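Local coordinates for protein hypothetical glycoside hydrolase (Parabacteroides distasonis, PDB 3TAW) that is of undetermined function but, as a putative glycoside hydrolase of the beta-fructosidase clan, probably adopts that clan's five-bladed beta-propeller fold, at residues A275-A278 and N279-C282; S234-G238 and Y239-Q243; E69-S72 and A73-I76. All coordinates share one frame; numbering follows the deposited sequence.

Interaction 1. Residues A275-A278 and N279-C282; sequences AYPA and NSYC
The carbonyl oxygen of Pro277 is gripped twice by Ser280. The hydroxyl supplies the shorter bond, with Ser280 OG 2.8 Å from Pro277 O, and the backbone amide supplies the other, with Ser280 N 3.2 Å from Pro277 O. The amide bond is fairly straight at its hydrogen, 160°, yet its nitrogen stands well above the carbonyl plane; the hydroxyl is tilted less from that plane and comes from the same face. What brings OG there is a chi1 of 70°, which sets the hydroxyl between the backbone N and the carbonyl carbon, toward Pro277 O. Asn266 ND2 adds a third, weak bond to the same oxygen. OG also lies beside the proline ring, with Pro277 CD 3.8 Å from Ser280 OG, and the two CB atoms, Pro277 CB and Ser280 CB, lie 4.0 Å apart.

The amide bond closes a type II beta turn running from Pro277 to Ser280, with Ala278 and Asn279 at its corners; the positive phi of Asn279, 68°, is what this turn type requires at its third position. The turn leads directly into strand 281-288 of the mixed sheet, where Cys282 pairs by its backbone with Gly264.

Beyond the turn, Cys282 makes a sulfur-aromatic contact with Tyr276. Its SG is 5.1 Å from the centroid of the Tyr276 ring and approaches obliquely, the nearest ring atom being Tyr276 CD1 at 4.3 Å from Cys282 SG. Pro303 packs against both of these side chains, and Gln306 touches the tyrosine.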
# COMPACT_ATOMS: atom_id res chain seq x y z
N ALA A 275 -0.21 -17.57 -18.53
CA ALA A 275 0.21 -18.38 -17.40
C ALA A 275 -0.50 -17.99 -16.10
O ALA A 275 -0.51 -18.76 -15.15
CB ALA A 275 1.74 -18.30 -17.22
N TYR A 276 -1.09 -16.79 -16.05
CA TYR A 276 -1.78 -16.31 -14.86
C TYR A 276 -3.25 -16.03 -15.14
O TYR A 276 -3.62 -15.69 -16.25
CB TYR A 276 -1.05 -15.07 -14.28
CG TYR A 276 0.40 -15.37 -14.08
CD1 TYR A 276 0.84 -16.07 -12.96
CD2 TYR A 276 1.33 -15.06 -15.07
CE1 TYR A 276 2.18 -16.40 -12.81
CE2 TYR A 276 2.65 -15.39 -14.92
CZ TYR A 276 3.06 -16.06 -13.80
OH TYR A 276 4.39 -16.39 -13.70
N PRO A 277 -4.10 -16.16 -14.11
CA PRO A 277 -5.52 -15.94 -14.38
C PRO A 277 -5.84 -14.53 -14.90
O PRO A 277 -5.24 -13.54 -14.47
CB PRO A 277 -6.17 -16.18 -13.01
CG PRO A 277 -5.23 -17.16 -12.35
CD PRO A 277 -3.87 -16.68 -12.75
N ALA A 278 -6.77 -14.46 -15.84
CA ALA A 278 -7.26 -13.20 -16.36
C ALA A 278 -7.74 -12.30 -15.23
O ALA A 278 -8.40 -12.77 -14.32
CB ALA A 278 -8.43 -13.47 -17.33
N ASN A 279 -7.37 -11.02 -15.30
CA ASN A 279 -7.77 -9.97 -14.35
C ASN A 279 -7.20 -10.11 -12.94
O ASN A 279 -7.51 -9.31 -12.07
CB ASN A 279 -9.30 -9.83 -14.31
CG ASN A 279 -9.87 -9.31 -15.61
OD1 ASN A 279 -9.36 -8.34 -16.19
ND2 ASN A 279 -10.96 -9.95 -16.10
N SER A 280 -6.36 -11.11 -12.70
CA SER A 280 -5.82 -11.30 -11.35
C SER A 280 -4.71 -10.30 -11.08
O SER A 280 -4.04 -9.84 -12.01
CB SER A 280 -5.34 -12.73 -11.13
OG SER A 280 -4.17 -13.04 -11.88
N TYR A 281 -4.52 -9.97 -9.80
CA TYR A 281 -3.38 -9.16 -9.37
C TYR A 281 -2.31 -10.06 -8.76
O TYR A 281 -2.54 -10.71 -7.72
CB TYR A 281 -3.81 -8.12 -8.33
CG TYR A 281 -4.66 -6.95 -8.78
CD1 TYR A 281 -5.96 -7.12 -9.23
CD2 TYR A 281 -4.20 -5.65 -8.63
CE1 TYR A 281 -6.76 -6.03 -9.59
CE2 TYR A 281 -4.98 -4.56 -8.98
CZ TYR A 281 -6.26 -4.75 -9.43
OH TYR A 281 -7.04 -3.67 -9.75
N CYS A 282 -1.14 -10.08 -9.40
CA CYS A 282 0.03 -10.82 -8.93
C CYS A 282 1.12 -9.80 -8.70
O CYS A 282 1.19 -8.82 -9.41
CB CYS A 282 0.49 -11.82 -9.98
SG CYS A 282 -0.79 -13.02 -10.48

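Interaction 2. Residues S234-G238 and Y239-Q243; sequences SPRSG and YFDSQ. With EDO (1,2-ethanediol), chain G.
Backbone atoms fold this loop back on itself: Arg236 N donates to Asp241 O at 3.0 Å, while a weak bond from Tyr239 N to Arg236 O, 3.5 Å, spans the type II beta turn from Arg236 to Tyr239.

Arg236 carries most of the side-chain contact. Its chi1 of 54° places CG between the backbone N and the carbonyl carbon, and from there the chain runs extended to NE, laying the guanidinium flat on the Tyr239 ring with the planes only 11° apart. Arg236 CZ lies 3.8 Å from the centroid of the Tyr239 ring and over its face, a stacked cation-pi pair shifted toward the rim of the ring.

The edge of the same guanidinium serves Asp241. Both Arg236 NE, at 2.8 Å, and Arg236 NH2, at 3.1 Å, donate to Asp241 OD1 on its syn side; the oxygen lies in the guanidinium plane, whereas the carboxylate is turned 85° against it. Asp241 OD2 is held by Tyr262 OH and by a salt bridge to Arg299, so the carboxylate stands between two arginines, consistent with a shared balance of charge. Arg236 NH2 also donates to Leu300 O.

Ser242 OG donates to Tyr239 O at 2.8 Å, nearly along the C=O axis, and accepts from Glu267 N. Ser237 N, within the turn, donates to O2 of 1,2-ethanediol at 2.7 Å.

Gly238, with its positive phi, occupies the third position, where a type II turn favours glycine; closed by a weak bond, this turn sits in the loop that leads into strand 244-254 of the mixed sheet.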
# COMPACT_ATOMS: atom_id res chain seq x y z
N SER A 234 5.08 1.41 -17.12
CA SER A 234 3.67 1.27 -17.46
C SER A 234 3.33 -0.21 -17.65
O SER A 234 4.23 -1.06 -17.81
CB SER A 234 3.38 2.00 -18.77
OG SER A 234 3.69 3.38 -18.71
N PRO A 235 2.03 -0.51 -17.67
CA PRO A 235 1.62 -1.85 -18.03
C PRO A 235 2.14 -2.26 -19.40
O PRO A 235 2.33 -1.42 -20.26
CB PRO A 235 0.09 -1.76 -18.03
CG PRO A 235 -0.20 -0.61 -17.09
CD PRO A 235 0.88 0.36 -17.36
N ARG A 236 2.41 -3.54 -19.57
CA ARG A 236 3.12 -4.03 -20.74
C ARG A 236 2.52 -5.31 -21.30
O ARG A 236 2.18 -6.25 -20.57
CB ARG A 236 4.59 -4.24 -20.41
CG ARG A 236 4.81 -5.09 -19.23
CD ARG A 236 6.25 -5.33 -18.89
NE ARG A 236 6.28 -6.14 -17.67
CZ ARG A 236 7.35 -6.73 -17.14
NH1 ARG A 236 8.57 -6.61 -17.68
NH2 ARG A 236 7.18 -7.42 -16.02
N SER A 237 2.41 -5.34 -22.63
CA SER A 237 1.82 -6.45 -23.32
C SER A 237 2.60 -7.72 -23.04
O SER A 237 3.83 -7.71 -23.12
CB SER A 237 1.82 -6.17 -24.83
OG SER A 237 1.60 -7.36 -25.57
N GLY A 238 1.89 -8.80 -22.74
CA GLY A 238 2.49 -10.14 -22.64
C GLY A 238 2.98 -10.55 -21.26
O GLY A 238 3.45 -11.68 -21.08
N TYR A 239 2.87 -9.65 -20.29
CA TYR A 239 3.32 -9.94 -18.93
C TYR A 239 2.15 -9.88 -17.97
O TYR A 239 1.08 -9.42 -18.33
CB TYR A 239 4.40 -8.94 -18.49
CG TYR A 239 5.69 -9.04 -19.28
CD1 TYR A 239 5.81 -8.44 -20.54
CD2 TYR A 239 6.77 -9.75 -18.80
CE1 TYR A 239 7.00 -8.54 -21.27
CE2 TYR A 239 7.95 -9.87 -19.52
CZ TYR A 239 8.07 -9.24 -20.75
OH TYR A 239 9.25 -9.37 -21.45
N PHE A 240 2.38 -10.34 -16.75
CA PHE A 240 1.34 -10.35 -15.71
C PHE A 240 0.85 -8.95 -15.36
O PHE A 240 -0.30 -8.79 -14.93
CB PHE A 240 1.84 -11.04 -14.44
CG PHE A 240 2.88 -10.26 -13.69
CD1 PHE A 240 4.21 -10.29 -14.10
CD2 PHE A 240 2.52 -9.47 -12.61
CE1 PHE A 240 5.16 -9.55 -13.43
CE2 PHE A 240 3.47 -8.73 -11.92
CZ PHE A 240 4.80 -8.76 -12.36
N ASP A 241 1.73 -7.96 -15.51
CA ASP A 241 1.38 -6.56 -15.27
C ASP A 241 1.08 -5.83 -16.58
O ASP A 241 1.80 -4.93 -16.98
CB ASP A 241 2.48 -5.86 -14.47
CG ASP A 241 3.87 -5.91 -15.12
OD1 ASP A 241 4.14 -6.79 -16.01
OD2 ASP A 241 4.73 -5.08 -14.71
N SER A 242 -0.04 -6.22 -17.19
CA SER A 242 -0.42 -5.83 -18.53
C SER A 242 -1.62 -4.89 -18.57
O SER A 242 -1.90 -4.29 -19.62
CB SER A 242 -0.69 -7.09 -19.38
OG SER A 242 -1.39 -8.10 -18.64
N GLN A 243 -2.34 -4.75 -17.45
CA GLN A 243 -3.40 -3.75 -17.35
C GLN A 243 -3.12 -2.65 -16.34
O GLN A 243 -3.48 -1.49 -16.58
CB GLN A 243 -4.76 -4.39 -17.05
CG GLN A 243 -5.91 -3.39 -17.19
CD GLN A 243 -7.28 -4.01 -16.95
OE1 GLN A 243 -8.00 -3.60 -16.03
NE2 GLN A 243 -7.64 -4.98 -17.76
C1 EDO G . 1.87 -2.29 -25.76
O1 EDO G . 0.76 -3.19 -25.56
C2 EDO G . 2.49 -1.96 -24.43
O2 EDO G . 3.17 -3.13 -24.00

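Interaction 3. Residues E69-S72 and A73-I76; sequences EDNS and AQGI
Direct side-chain hydrogen bonding joins the two amides, Gln74 NE2 donating to Asn71 OD1 at 2.7 Å. Short as it is, the bond is bent, 145° at the hydrogen. The acceptor lies close to the plane of the Gln74 amide, but the donor stands above the Asn71 carbonyl plane, 50° out of it, and so does not use a lone pair. The two amide planes are 73° apart. The glutamine reaches this position because its chain is folded at chi2, turning CD back toward Asn71.

A water-mediated link runs beside the direct one. The water donates to Asn71 O at 2.8 Å and accepts from Gln74 NE2 at 3.0 Å, so NE2 serves both the side-chain oxygen and, through the water, the backbone oxygen of Asn71.

Within residues 69-72, Ser72 N donates to Asp70 OD1 at 3.2 Å, from above the carboxylate plane, which makes an Asx turn. Ser72 OG adds a second bond to Asp70 OD1, at 2.6 Å, on the syn side and from the same face. This turn begins the exposed loop that leaves strand 61-69 and returns in strand 81-88, neighbours in a four-stranded antiparallel sheet.

Further bonds tie the loop to its return arm. Asp70 OD1 also accepts from Thr80 N, and Asp70 OD2 forms a salt bridge with Arg82. Arg79 forms a salt bridge with Glu69 OE1, donates through NE to Ala73 O, and touches the side chains of both Asn71 and Gln74.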
# COMPACT_ATOMS: atom_id res chain seq x y z
N GLU A 69 -13.86 -2.81 5.77
CA GLU A 69 -15.07 -2.31 5.16
C GLU A 69 -16.30 -2.81 5.90
O GLU A 69 -16.38 -3.98 6.28
CB GLU A 69 -15.15 -2.73 3.70
CG GLU A 69 -14.29 -1.89 2.77
CD GLU A 69 -14.47 -2.25 1.30
OE1 GLU A 69 -14.79 -3.43 1.01
OE2 GLU A 69 -14.30 -1.35 0.43
N ASP A 70 -17.24 -1.90 6.10
CA ASP A 70 -18.56 -2.27 6.61
C ASP A 70 -19.45 -2.82 5.48
O ASP A 70 -19.02 -2.93 4.32
CB ASP A 70 -19.18 -1.11 7.37
CG ASP A 70 -19.44 0.13 6.52
OD1 ASP A 70 -19.65 0.02 5.29
OD2 ASP A 70 -19.49 1.22 7.11
N ASN A 71 -20.67 -3.23 5.85
CA ASN A 71 -21.62 -3.79 4.88
C ASN A 71 -22.70 -2.76 4.50
O ASN A 71 -23.85 -3.13 4.22
CB ASN A 71 -22.25 -5.07 5.46
CG ASN A 71 -22.50 -6.14 4.40
OD1 ASN A 71 -21.70 -6.34 3.50
ND2 ASN A 71 -23.62 -6.86 4.54
N SER A 72 -22.34 -1.47 4.44
CA SER A 72 -23.35 -0.43 4.19
C SER A 72 -23.86 -0.46 2.73
O SER A 72 -24.93 0.06 2.43
CB SER A 72 -22.83 0.97 4.59
OG SER A 72 -21.59 1.27 3.99
N ALA A 73 -23.08 -1.10 1.85
CA ALA A 73 -23.51 -1.41 0.49
C ALA A 73 -22.70 -2.60 -0.06
O ALA A 73 -21.71 -3.03 0.55
CB ALA A 73 -23.36 -0.18 -0.42
N GLN A 74 -23.14 -3.12 -1.20
CA GLN A 74 -22.42 -4.20 -1.92
C GLN A 74 -21.78 -3.67 -3.20
O GLN A 74 -22.40 -2.91 -3.94
CB GLN A 74 -23.41 -5.32 -2.27
CG GLN A 74 -24.06 -5.99 -1.06
CD GLN A 74 -23.04 -6.60 -0.12
OE1 GLN A 74 -22.22 -7.44 -0.52
NE2 GLN A 74 -23.07 -6.18 1.15
N GLY A 75 -20.54 -4.08 -3.47
CA GLY A 75 -19.82 -3.68 -4.69
C GLY A 75 -18.51 -3.04 -4.31
O GLY A 75 -18.42 -2.35 -3.29
N ILE A 76 -17.48 -3.26 -5.13
CA ILE A 76 -16.18 -2.67 -4.88
C ILE A 76 -16.36 -1.15 -4.86
O ILE A 76 -16.95 -0.58 -5.78
CB ILE A 76 -15.15 -3.07 -5.96
CG1 ILE A 76 -14.71 -4.53 -5.75
CG2 ILE A 76 -13.94 -2.12 -5.95
CD1 ILE A 76 -14.38 -5.26 -7.02
O HOH W 1 -25.18 -4.14 1.94

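Along the chain the order is interaction 3, then interaction 2, then interaction 1. Interactions 1 and 2 are neighbours, their centres about 11 Å apart: interaction 1 runs from a loop into strand 281-288 of the mixed sheet, and interaction 2 lies in the loop before strand 244-254, with strand 257-265 paired between these two. They meet through Phe240, whose CE2 is 3.4 Å from Cys282 O and whose CB is 4.1 Å from Tyr276 CD2. Interaction 3 belongs to a different, antiparallel sheet and stands apart, with centres about 24 Å from interaction 1 and about 30 Å from interaction 2, and nearest atoms about 8 and 11 Å away. The three therefore shape connections of two sheets, two of them packed together.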